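Local structure of UDP-glucose:anthocyanidin 3-O-glucosyltransferase (Clitoria ternatea, 4REL) at residues 17-22 and 47-52; 8-13 and 38-43; 21-26 and 239-244. The protein belongs to the plant glycosyltransferases of the GT-B fold, in which two Rossmann-like domains face each other. One frame throughout, in Å; residues are numbered along the deposited sequence.

Interaction 1 (17-22 and 47-52); sequences HLPPLL and AFLFTK. With KMP (3,5,7-trihydroxy-2-(4-hydroxyphenyl)-4H-chromen-4-one), chain B.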
loop_
_atom_site.group_PDB
_atom_site.type_symbol
_atom_site.label_atom_id
_atom_site.label_comp_id
_atom_site.label_asym_id
_atom_site.label_seq_id
_atom_site.Cartn_x
_atom_site.Cartn_y
_atom_site.Cartn_z
ATOM N N HIS A 17 -2.541 -4.381 -4.065
ATOM C CA HIS A 17 -2.675 -3.449 -5.182
ATOM C C HIS A 17 -4.091 -3.366 -5.738
ATOM O O HIS A 17 -4.397 -2.452 -6.498
ATOM C CB HIS A 17 -1.717 -3.825 -6.306
ATOM C CG HIS A 17 -0.282 -3.595 -5.959
ATOM N ND1 HIS A 17 0.469 -2.607 -6.546
ATOM C CD2 HIS A 17 0.523 -4.214 -5.061
ATOM C CE1 HIS A 17 1.697 -2.637 -6.040
ATOM N NE2 HIS A 17 1.747 -3.592 -5.133
ATOM N N LEU A 18 -4.941 -4.314 -5.364
ATOM C CA LEU A 18 -6.260 -4.429 -5.980
ATOM C C LEU A 18 -7.326 -3.460 -5.435
ATOM O O LEU A 18 -7.930 -2.709 -6.212
ATOM C CB LEU A 18 -6.735 -5.891 -5.978
ATOM C CG LEU A 18 -5.912 -6.761 -6.934
ATOM C CD1 LEU A 18 -5.998 -8.243 -6.571
ATOM C CD2 LEU A 18 -6.385 -6.516 -8.374
ATOM N N PRO A 19 -7.565 -3.455 -4.111
ATOM C CA PRO A 19 -8.587 -2.500 -3.661
ATOM C C PRO A 19 -8.316 -1.007 -3.983
ATOM O O PRO A 19 -9.265 -0.319 -4.367
ATOM C CB PRO A 19 -8.658 -2.744 -2.146
ATOM C CG PRO A 19 -8.191 -4.162 -1.975
ATOM C CD PRO A 19 -7.112 -4.337 -3.014
ATOM N N PRO A 20 -7.065 -0.510 -3.841
ATOM C CA PRO A 20 -6.894 0.921 -4.138
ATOM C C PRO A 20 -7.219 1.299 -5.584
ATOM O O PRO A 20 -7.732 2.401 -5.824
ATOM C CB PRO A 20 -5.402 1.172 -3.866
ATOM C CG PRO A 20 -4.981 0.068 -2.955
ATOM C CD PRO A 20 -5.823 -1.116 -3.312
ATOM N N LEU A 21 -6.946 0.413 -6.539
ATOM C CA LEU A 21 -7.236 0.758 -7.927
ATOM C C LEU A 21 -8.734 0.643 -8.205
ATOM O O LEU A 21 -9.295 1.465 -8.932
ATOM C CB LEU A 21 -6.411 -0.093 -8.897
ATOM C CG LEU A 21 -6.529 0.324 -10.367
ATOM C CD1 LEU A 21 -6.240 1.808 -10.541
ATOM C CD2 LEU A 21 -5.571 -0.518 -11.192
ATOM N N LEU A 22 -9.392 -0.371 -7.639
ATOM C CA LEU A 22 -10.847 -0.457 -7.800
ATOM C C LEU A 22 -11.499 0.757 -7.174
ATOM O O LEU A 22 -12.467 1.303 -7.712
ATOM C CB LEU A 22 -11.418 -1.727 -7.165
ATOM C CG LEU A 22 -12.942 -1.826 -7.198
ATOM C CD1 LEU A 22 -13.421 -1.803 -8.624
ATOM C CD2 LEU A 22 -13.370 -3.120 -6.508
ATOM N N ALA A 47 -11.496 -12.782 -8.784
ATOM C CA ALA A 47 -12.189 -13.461 -7.687
ATOM C C ALA A 47 -12.017 -12.674 -6.390
ATOM O O ALA A 47 -12.969 -12.481 -5.626
ATOM C CB ALA A 47 -11.659 -14.870 -7.518
ATOM N N PHE A 48 -10.793 -12.213 -6.159
ATOM C CA PHE A 48 -10.451 -11.455 -4.963
ATOM C C PHE A 48 -11.285 -10.184 -4.813
ATOM O O PHE A 48 -11.778 -9.896 -3.726
ATOM C CB PHE A 48 -8.961 -11.111 -4.965
ATOM C CG PHE A 48 -8.499 -10.399 -3.729
ATOM C CD1 PHE A 48 -8.245 -11.102 -2.561
ATOM C CD2 PHE A 48 -8.298 -9.032 -3.740
ATOM C CE1 PHE A 48 -7.799 -10.449 -1.423
ATOM C CE2 PHE A 48 -7.859 -8.373 -2.607
ATOM C CZ PHE A 48 -7.607 -9.081 -1.448
ATOM N N LEU A 49 -11.461 -9.438 -5.902
ATOM C CA LEU A 49 -12.184 -8.166 -5.848
ATOM C C LEU A 49 -13.690 -8.268 -6.003
ATOM O O LEU A 49 -14.425 -7.547 -5.341
ATOM C CB LEU A 49 -11.683 -7.193 -6.924
ATOM C CG LEU A 49 -10.415 -6.394 -6.637
ATOM C CD1 LEU A 49 -10.094 -5.515 -7.847
ATOM C CD2 LEU A 49 -10.540 -5.549 -5.365
ATOM N N PHE A 50 -14.155 -9.142 -6.886
ATOM C CA PHE A 50 -15.532 -9.029 -7.357
ATOM C C PHE A 50 -16.498 -10.127 -6.913
ATOM O O PHE A 50 -17.657 -10.128 -7.316
ATOM C CB PHE A 50 -15.545 -8.891 -8.881
ATOM C CG PHE A 50 -14.747 -7.717 -9.383
ATOM C CD1 PHE A 50 -15.187 -6.422 -9.156
ATOM C CD2 PHE A 50 -13.552 -7.907 -10.069
ATOM C CE1 PHE A 50 -14.457 -5.336 -9.608
ATOM C CE2 PHE A 50 -12.819 -6.825 -10.525
ATOM C CZ PHE A 50 -13.270 -5.541 -10.299
ATOM N N THR A 51 -16.036 -11.050 -6.085
ATOM C CA THR A 51 -16.909 -12.139 -5.653
ATOM C C THR A 51 -18.148 -11.641 -4.898
ATOM O O THR A 51 -19.279 -11.933 -5.288
ATOM C CB THR A 51 -16.143 -13.182 -4.812
ATOM O OG1 THR A 51 -15.206 -13.868 -5.654
ATOM C CG2 THR A 51 -17.099 -14.194 -4.202
ATOM N N LYS A 52 -17.933 -10.874 -3.836
ATOM C CA LYS A 52 -19.018 -10.509 -2.925
ATOM C C LYS A 52 -19.614 -9.147 -3.262
ATOM O O LYS A 52 -20.427 -8.609 -2.510
ATOM C CB LYS A 52 -18.489 -10.465 -1.486
ATOM C CG LYS A 52 -17.554 -11.613 -1.104
ATOM C CD LYS A 52 -18.318 -12.772 -0.477
ATOM C CE LYS A 52 -17.449 -14.017 -0.345
ATOM N NZ LYS A 52 -16.283 -13.808 0.558
HETATM C C1 KMP B . 9.429 -2.165 -3.684
HETATM C C2 KMP B . 8.082 -1.877 -3.546
HETATM C C3 KMP B . 7.110 -2.992 -3.555
HETATM C C4 KMP B . 7.601 -4.376 -3.704
HETATM C C5 KMP B . 8.971 -4.564 -3.840
HETATM C C6 KMP B . 9.858 -3.483 -3.828
HETATM C C9 KMP B . 5.657 -2.744 -3.408
HETATM C C10 KMP B . 4.755 -3.918 -3.430
HETATM C C11 KMP B . 5.355 -5.283 -3.593
HETATM C C14 KMP B . 4.519 -6.524 -3.622
HETATM C C15 KMP B . 3.134 -6.484 -3.772
HETATM C C16 KMP B . 2.393 -7.656 -3.792
HETATM C C17 KMP B . 3.030 -8.879 -3.657
HETATM C C18 KMP B . 4.410 -8.930 -3.510
HETATM C C19 KMP B . 5.150 -7.755 -3.495
HETATM O O12 KMP B . 6.723 -5.435 -3.714
HETATM O O13 KMP B . 5.219 -1.577 -3.274
HETATM O O24 KMP B . 2.296 -10.027 -3.673
HETATM O O27 KMP B . 3.418 -3.705 -3.287
HETATM O O29 KMP B . 11.190 -3.728 -3.967
HETATM O O30 KMP B . 7.641 -0.596 -3.404
#

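Interaction 2 (8-13 and 38-43); sequences AIFPFP and SFIGTH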
loop_
_atom_site.group_PDB
_atom_site.type_symbol
_atom_site.label_atom_id
_atom_site.label_comp_id
_atom_site.label_asym_id
_atom_site.label_seq_id
_atom_site.Cartn_x
_atom_site.Cartn_y
_atom_site.Cartn_z
ATOM N N ALA A 8 -9.428 1.527 -20.221
ATOM C CA ALA A 8 -9.040 0.173 -19.857
ATOM C C ALA A 8 -8.147 0.285 -18.647
ATOM O O ALA A 8 -7.288 1.168 -18.594
ATOM C CB ALA A 8 -8.304 -0.504 -20.996
ATOM N N ILE A 9 -8.341 -0.613 -17.678
ATOM C CA ILE A 9 -7.614 -0.549 -16.422
ATOM C C ILE A 9 -6.892 -1.856 -16.163
ATOM O O ILE A 9 -7.502 -2.931 -16.228
ATOM C CB ILE A 9 -8.565 -0.245 -15.244
ATOM C CG1 ILE A 9 -9.272 1.103 -15.465
ATOM C CG2 ILE A 9 -7.789 -0.209 -13.926
ATOM C CD1 ILE A 9 -10.716 0.964 -15.921
ATOM N N PHE A 10 -5.591 -1.756 -15.880
ATOM C CA PHE A 10 -4.763 -2.929 -15.556
ATOM C C PHE A 10 -4.212 -2.844 -14.142
ATOM O O PHE A 10 -3.204 -2.175 -13.919
ATOM C CB PHE A 10 -3.573 -3.052 -16.529
ATOM C CG PHE A 10 -3.975 -3.245 -17.976
ATOM C CD1 PHE A 10 -4.304 -4.506 -18.460
ATOM C CD2 PHE A 10 -3.997 -2.163 -18.849
ATOM C CE1 PHE A 10 -4.671 -4.686 -19.793
ATOM C CE2 PHE A 10 -4.357 -2.327 -20.184
ATOM C CZ PHE A 10 -4.692 -3.599 -20.657
ATOM N N PRO A 11 -4.850 -3.536 -13.184
ATOM C CA PRO A 11 -4.207 -3.640 -11.870
ATOM C C PRO A 11 -2.956 -4.494 -11.946
ATOM O O PRO A 11 -2.824 -5.313 -12.855
ATOM C CB PRO A 11 -5.246 -4.393 -11.035
ATOM C CG PRO A 11 -6.003 -5.224 -12.061
ATOM C CD PRO A 11 -6.110 -4.297 -13.245
ATOM N N PHE A 12 -2.052 -4.299 -10.992
ATOM C CA PHE A 12 -1.062 -5.316 -10.655
ATOM C C PHE A 12 -1.890 -6.328 -9.865
ATOM O O PHE A 12 -2.399 -6.018 -8.789
ATOM C CB PHE A 12 0.040 -4.683 -9.802
ATOM C CG PHE A 12 1.222 -5.584 -9.543
ATOM C CD1 PHE A 12 1.951 -6.142 -10.589
ATOM C CD2 PHE A 12 1.646 -5.811 -8.248
ATOM C CE1 PHE A 12 3.069 -6.956 -10.326
ATOM C CE2 PHE A 12 2.756 -6.619 -7.981
ATOM C CZ PHE A 12 3.465 -7.184 -9.019
ATOM N N PRO A 13 -2.078 -7.534 -10.426
ATOM C CA PRO A 13 -3.189 -8.398 -9.988
ATOM C C PRO A 13 -2.881 -9.214 -8.728
ATOM O O PRO A 13 -3.068 -10.442 -8.689
ATOM C CB PRO A 13 -3.414 -9.292 -11.208
ATOM C CG PRO A 13 -2.024 -9.446 -11.791
ATOM C CD PRO A 13 -1.372 -8.083 -11.599
ATOM N N SER A 38 -13.205 -0.566 -18.209
ATOM C CA SER A 38 -12.993 -1.988 -18.414
ATOM C C SER A 38 -11.829 -2.439 -17.548
ATOM O O SER A 38 -10.679 -2.092 -17.811
ATOM C CB SER A 38 -12.725 -2.277 -19.893
ATOM O OG SER A 38 -13.891 -2.029 -20.693
ATOM N N PHE A 39 -12.147 -3.207 -16.512
ATOM C CA PHE A 39 -11.181 -3.621 -15.493
ATOM C C PHE A 39 -10.658 -5.006 -15.863
ATOM O O PHE A 39 -11.410 -5.979 -15.902
ATOM C CB PHE A 39 -11.880 -3.646 -14.126
ATOM C CG PHE A 39 -10.949 -3.587 -12.951
ATOM C CD1 PHE A 39 -10.647 -2.375 -12.351
ATOM C CD2 PHE A 39 -10.388 -4.744 -12.434
ATOM C CE1 PHE A 39 -9.800 -2.307 -11.256
ATOM C CE2 PHE A 39 -9.535 -4.689 -11.332
ATOM C CZ PHE A 39 -9.242 -3.474 -10.749
ATOM N N ILE A 40 -9.361 -5.095 -16.127
ATOM C CA ILE A 40 -8.789 -6.294 -16.723
ATOM C C ILE A 40 -7.847 -6.955 -15.722
ATOM O O ILE A 40 -6.750 -6.459 -15.466
ATOM C CB ILE A 40 -8.015 -5.943 -18.013
ATOM C CG1 ILE A 40 -8.946 -5.251 -19.020
ATOM C CG2 ILE A 40 -7.387 -7.191 -18.622
ATOM C CD1 ILE A 40 -8.206 -4.560 -20.181
ATOM N N GLY A 41 -8.285 -8.071 -15.147
ATOM C CA GLY A 41 -7.485 -8.770 -14.148
ATOM C C GLY A 41 -7.321 -10.235 -14.488
ATOM O O GLY A 41 -7.728 -10.673 -15.564
ATOM N N THR A 42 -6.725 -10.998 -13.574
ATOM C CA THR A 42 -6.601 -12.440 -13.755
ATOM C C THR A 42 -7.796 -13.106 -13.090
ATOM O O THR A 42 -8.568 -12.442 -12.392
ATOM C CB THR A 42 -5.326 -12.969 -13.100
ATOM O OG1 THR A 42 -5.353 -12.649 -11.700
ATOM C CG2 THR A 42 -4.097 -12.319 -13.719
ATOM N N HIS A 43 -7.952 -14.412 -13.280
ATOM C CA HIS A 43 -9.065 -15.101 -12.633
ATOM C C HIS A 43 -8.938 -14.928 -11.124
ATOM O O HIS A 43 -9.907 -14.587 -10.449
ATOM C CB HIS A 43 -9.133 -16.579 -13.029
ATOM C CG HIS A 43 -10.202 -17.341 -12.310
ATOM N ND1 HIS A 43 -11.480 -17.477 -12.805
ATOM C CD2 HIS A 43 -10.184 -17.992 -11.123
ATOM C CE1 HIS A 43 -12.203 -18.188 -11.957
ATOM N NE2 HIS A 43 -11.441 -18.512 -10.928
HETATM O O HOH W 1 -3.898 -6.380 -15.292
HETATM O O HOH W 2 -2.976 -12.753 -10.416
#

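Interaction 3 (21-26 and 239-244); sequences LLNLVL and LPCPQL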
loop_
_atom_site.group_PDB
_atom_site.type_symbol
_atom_site.label_atom_id
_atom_site.label_comp_id
_atom_site.label_asym_id
_atom_site.label_seq_id
_atom_site.Cartn_x
_atom_site.Cartn_y
_atom_site.Cartn_z
ATOM N N LEU A 21 -6.946 0.413 -6.539
ATOM C CA LEU A 21 -7.236 0.758 -7.927
ATOM C C LEU A 21 -8.734 0.643 -8.205
ATOM O O LEU A 21 -9.295 1.465 -8.932
ATOM C CB LEU A 21 -6.411 -0.093 -8.897
ATOM C CG LEU A 21 -6.529 0.324 -10.367
ATOM C CD1 LEU A 21 -6.240 1.808 -10.541
ATOM C CD2 LEU A 21 -5.571 -0.518 -11.192
ATOM N N LEU A 22 -9.392 -0.371 -7.639
ATOM C CA LEU A 22 -10.847 -0.457 -7.800
ATOM C C LEU A 22 -11.499 0.757 -7.174
ATOM O O LEU A 22 -12.467 1.303 -7.712
ATOM C CB LEU A 22 -11.418 -1.727 -7.165
ATOM C CG LEU A 22 -12.942 -1.826 -7.198
ATOM C CD1 LEU A 22 -13.421 -1.803 -8.624
ATOM C CD2 LEU A 22 -13.370 -3.120 -6.508
ATOM N N ASN A 23 -10.960 1.183 -6.040
ATOM C CA ASN A 23 -11.458 2.367 -5.348
ATOM C C ASN A 23 -11.433 3.576 -6.278
ATOM O O ASN A 23 -12.420 4.302 -6.406
ATOM C CB ASN A 23 -10.593 2.630 -4.120
ATOM C CG ASN A 23 -11.196 3.649 -3.182
ATOM O OD1 ASN A 23 -12.415 3.681 -2.963
ATOM N ND2 ASN A 23 -10.339 4.484 -2.598
ATOM N N LEU A 24 -10.304 3.786 -6.943
ATOM C CA LEU A 24 -10.186 4.913 -7.869
ATOM C C LEU A 24 -11.148 4.784 -9.049
ATOM O O LEU A 24 -11.833 5.745 -9.423
ATOM C CB LEU A 24 -8.747 5.041 -8.373
ATOM C CG LEU A 24 -8.525 6.116 -9.448
ATOM C CD1 LEU A 24 -8.770 7.512 -8.891
ATOM C CD2 LEU A 24 -7.104 6.012 -10.009
ATOM N N VAL A 25 -11.212 3.595 -9.638
ATOM C CA VAL A 25 -12.111 3.372 -10.777
ATOM C C VAL A 25 -13.579 3.572 -10.388
ATOM O O VAL A 25 -14.367 4.135 -11.161
ATOM C CB VAL A 25 -11.885 1.966 -11.392
ATOM C CG1 VAL A 25 -12.970 1.635 -12.418
ATOM C CG2 VAL A 25 -10.502 1.896 -12.042
ATOM N N LEU A 26 -13.951 3.130 -9.187
ATOM C CA LEU A 26 -15.314 3.366 -8.701
ATOM C C LEU A 26 -15.625 4.864 -8.650
ATOM O O LEU A 26 -16.717 5.287 -9.036
ATOM C CB LEU A 26 -15.533 2.727 -7.324
ATOM C CG LEU A 26 -15.674 1.204 -7.309
ATOM C CD1 LEU A 26 -15.597 0.650 -5.900
ATOM C CD2 LEU A 26 -16.987 0.771 -7.958
ATOM N N LEU A 239 -8.798 7.306 0.629
ATOM C CA LEU A 239 -9.924 6.861 1.442
ATOM C C LEU A 239 -10.948 6.130 0.590
ATOM O O LEU A 239 -11.143 6.472 -0.579
ATOM C CB LEU A 239 -10.588 8.055 2.138
ATOM C CG LEU A 239 -9.688 8.787 3.135
ATOM C CD1 LEU A 239 -10.425 9.964 3.772
ATOM C CD2 LEU A 239 -9.182 7.824 4.198
ATOM N N PRO A 240 -11.604 5.112 1.172
ATOM C CA PRO A 240 -12.566 4.302 0.418
ATOM C C PRO A 240 -13.834 5.071 0.078
ATOM O O PRO A 240 -14.389 5.766 0.935
ATOM C CB PRO A 240 -12.904 3.162 1.388
ATOM C CG PRO A 240 -12.635 3.733 2.751
ATOM C CD PRO A 240 -11.432 4.626 2.556
ATOM N N CYS A 241 -14.282 4.958 -1.165
ATOM C CA CYS A 241 -15.613 5.426 -1.514
ATOM C C CYS A 241 -16.596 4.375 -0.999
ATOM O O CYS A 241 -16.238 3.205 -0.876
ATOM C CB CYS A 241 -15.750 5.614 -3.027
ATOM S SG CYS A 241 -15.638 4.088 -3.964
ATOM N N PRO A 242 -17.834 4.785 -0.686
ATOM C CA PRO A 242 -18.791 3.853 -0.075
ATOM C C PRO A 242 -18.988 2.543 -0.847
ATOM O O PRO A 242 -19.216 1.510 -0.211
ATOM C CB PRO A 242 -20.100 4.661 -0.025
ATOM C CG PRO A 242 -19.866 5.871 -0.889
ATOM C CD PRO A 242 -18.398 6.137 -0.824
ATOM N N GLN A 243 -18.882 2.576 -2.177
ATOM C CA GLN A 243 -19.110 1.373 -2.981
ATOM C C GLN A 243 -17.974 0.355 -2.861
ATOM O O GLN A 243 -18.141 -0.818 -3.206
ATOM C CB GLN A 243 -19.371 1.728 -4.451
ATOM C CG GLN A 243 -19.945 0.573 -5.276
ATOM C CD GLN A 243 -20.827 1.036 -6.425
ATOM O OE1 GLN A 243 -20.588 2.082 -7.027
ATOM N NE2 GLN A 243 -21.860 0.255 -6.731
ATOM N N LEU A 244 -16.818 0.793 -2.371
ATOM C CA LEU A 244 -15.706 -0.136 -2.180
ATOM C C LEU A 244 -15.995 -1.064 -1.003
ATOM O O LEU A 244 -15.660 -2.249 -1.027
ATOM C CB LEU A 244 -14.399 0.620 -1.930
ATOM C CG LEU A 244 -13.131 -0.238 -1.852
ATOM C CD1 LEU A 244 -12.835 -0.897 -3.189
ATOM C CD2 LEU A 244 -11.947 0.602 -1.393
#

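Interaction 1 (17-22 and 47-52)
L18, P19 and L22, in the N-terminal part of helix 18-31, pack on F48, L49 and F50 near the C-terminal end of helix 43-50. Both helices belong to the N-terminal Rossmann-like domain. The contact between them is apolar.

L49 sits in the middle. CG of L49 is anti to its own carbonyl carbon (chi1 -82°) and lies 3.8 Å from L18 CB. Its CD1 rests between CB and CD2 of L18. Its CD2 turns the other way, over the backbone at the L18-P19 junction, and is 3.8 Å from P19 N. The same CD2 meets L22 CD2 as the two leucines slide past each other in opposite directions.

The F48 ring brings CD2 to within 3.7 Å of L18 CD1, while P19 CD comes up at the ring edge, near its plane. F50 meets L22 tip to tip, with CE1 3.8 Å from L22 CD1. One face of the F50 ring carries L49 CB over its centre, and F39 packs on this ring edge-to-face.

H17, just ahead of helix 18-31, is part of the KMP pocket of this GT-B protein. H17 NE2 is hydrogen-bonded to KMP O27, which lies near the ring plane, at a very short 2.5 Å. ND1, the other ring nitrogen, is hydrogen-bonded to D114 OD1, which helps set the turn of the imidazole.

Within 47-52, T51 OG1 donates to A47 O at 2.6 Å, on a lone pair in the carbonyl plane.

Interaction 2 (8-13 and 38-43)
I40 can be followed outward from the backbone, where its N donates to I9 O at 2.9 Å. CB of I40 is 3.5 Å from that same oxygen, I9 O. CG1 is anti to the carbonyl carbon (chi1 -58°) and still touches I9 O. CG2 branches toward F10 and meets CE1 and CD1 of its ring. The tip, I40 CD1, is 3.6 Å from F10 CE1 and also reaches A8 CB. F10 and I40 lie side by side and point the same way.

The backbones are in parallel register, A8 with S38 and I9 with F39. I9 N donates to S38 O at 2.8 Å. F39 lies on the same face of the sheet as I9, and the two side chains cross at about a right angle, with I9 CG2 against CD1 and CE1 of the ring. P11 covers one face of the F39 ring in a CH-pi contact, P11 CD being 4.3 Å from the ring centroid. I9 packs against L21 and V25 of helix 18-31, and P11 against L18 and L21.

After F10 the first strand ends, and waters link the two segments. One water donates to both P11 O and I40 O. A second joins P13 O, at 2.9 Å, to T42 OG1. T42 also N-caps helix 43-50 with its side chain, and P13 CB and CG rest on its CG2. S38 OG bonds H6 NE2.

Strand 6-10, helix 18-31 and strand 36-42 form a beta-alpha-beta unit, the repeating element of the Rossmann-like domains in GT-B glycosyltransferases.

Interaction 3 (21-26 and 239-244)
N23 points its flat amide at the backbone of 239-244. L26, one turn further along the helix, lies against C241, Q243 and L244. CG of N23 is anti to the backbone N (chi1 -168°), and from there the amide reaches the loop. Both ends of the amide are then used. N23 OD1 accepts from C241 N at 2.9 Å; the bond is nearly straight, and the donor sits in the amide plane on a lone pair. N23 ND2 donates to L239 O, also at 2.9 Å. That oxygen lies in the amide plane of N23, but ND2 approaches it from above the plane of the L239 carbonyl, 56° out of it. K27 NZ is a second donor to the same oxygen.

L244 crosses N23 at about a right angle. Its CD2 lies 3.5 Å from N23 OD1 and close to CG, while CD1 reaches back to CD2 of L22.

L26 spreads its two branches over the loop. CD1 of L26 rests on the backbone of L244, 3.7 Å from its N, and CD2 touches CG, CD and OE1 of Q243. L26 and Q243 cross at about a right angle. C241 SG fits beside the helix between N23 and L26, 3.6 Å from L26 CB. The loop turns here, L244 N donating to C241 O. L244 O is bonded by R53 NH2.

The loop follows strand 233-235, at the edge of the N-terminal sheet, and leads toward the C-terminal domain. Both bonds from N23 go to main-chain atoms, L239 O and C241 N. The amide therefore holds the course of the backbone rather than a particular side chain, and the leucines and C241 add an apolar layer beside it.

In the fold
From the N terminus, 8-13 comes first, then 17-22 and 21-26, which overlap along helix 18-31, then 38-43 and 47-52. Interaction 2 closes the loop from strand 6-10 through helix 18-31 to strand 36-42. Interaction 1 crosses it, because its segments alternate with those of interaction 2. It links helix 18-31 to helix 43-50. Interaction 3 starts from the same helix and shares L21 and L22 with interaction 1. It also crosses interaction 2, and closes a loop of over two hundred residues. L21 joins the helix to P11 and I9 of 8-13, while N23 and L26 join the same helix to 239-244.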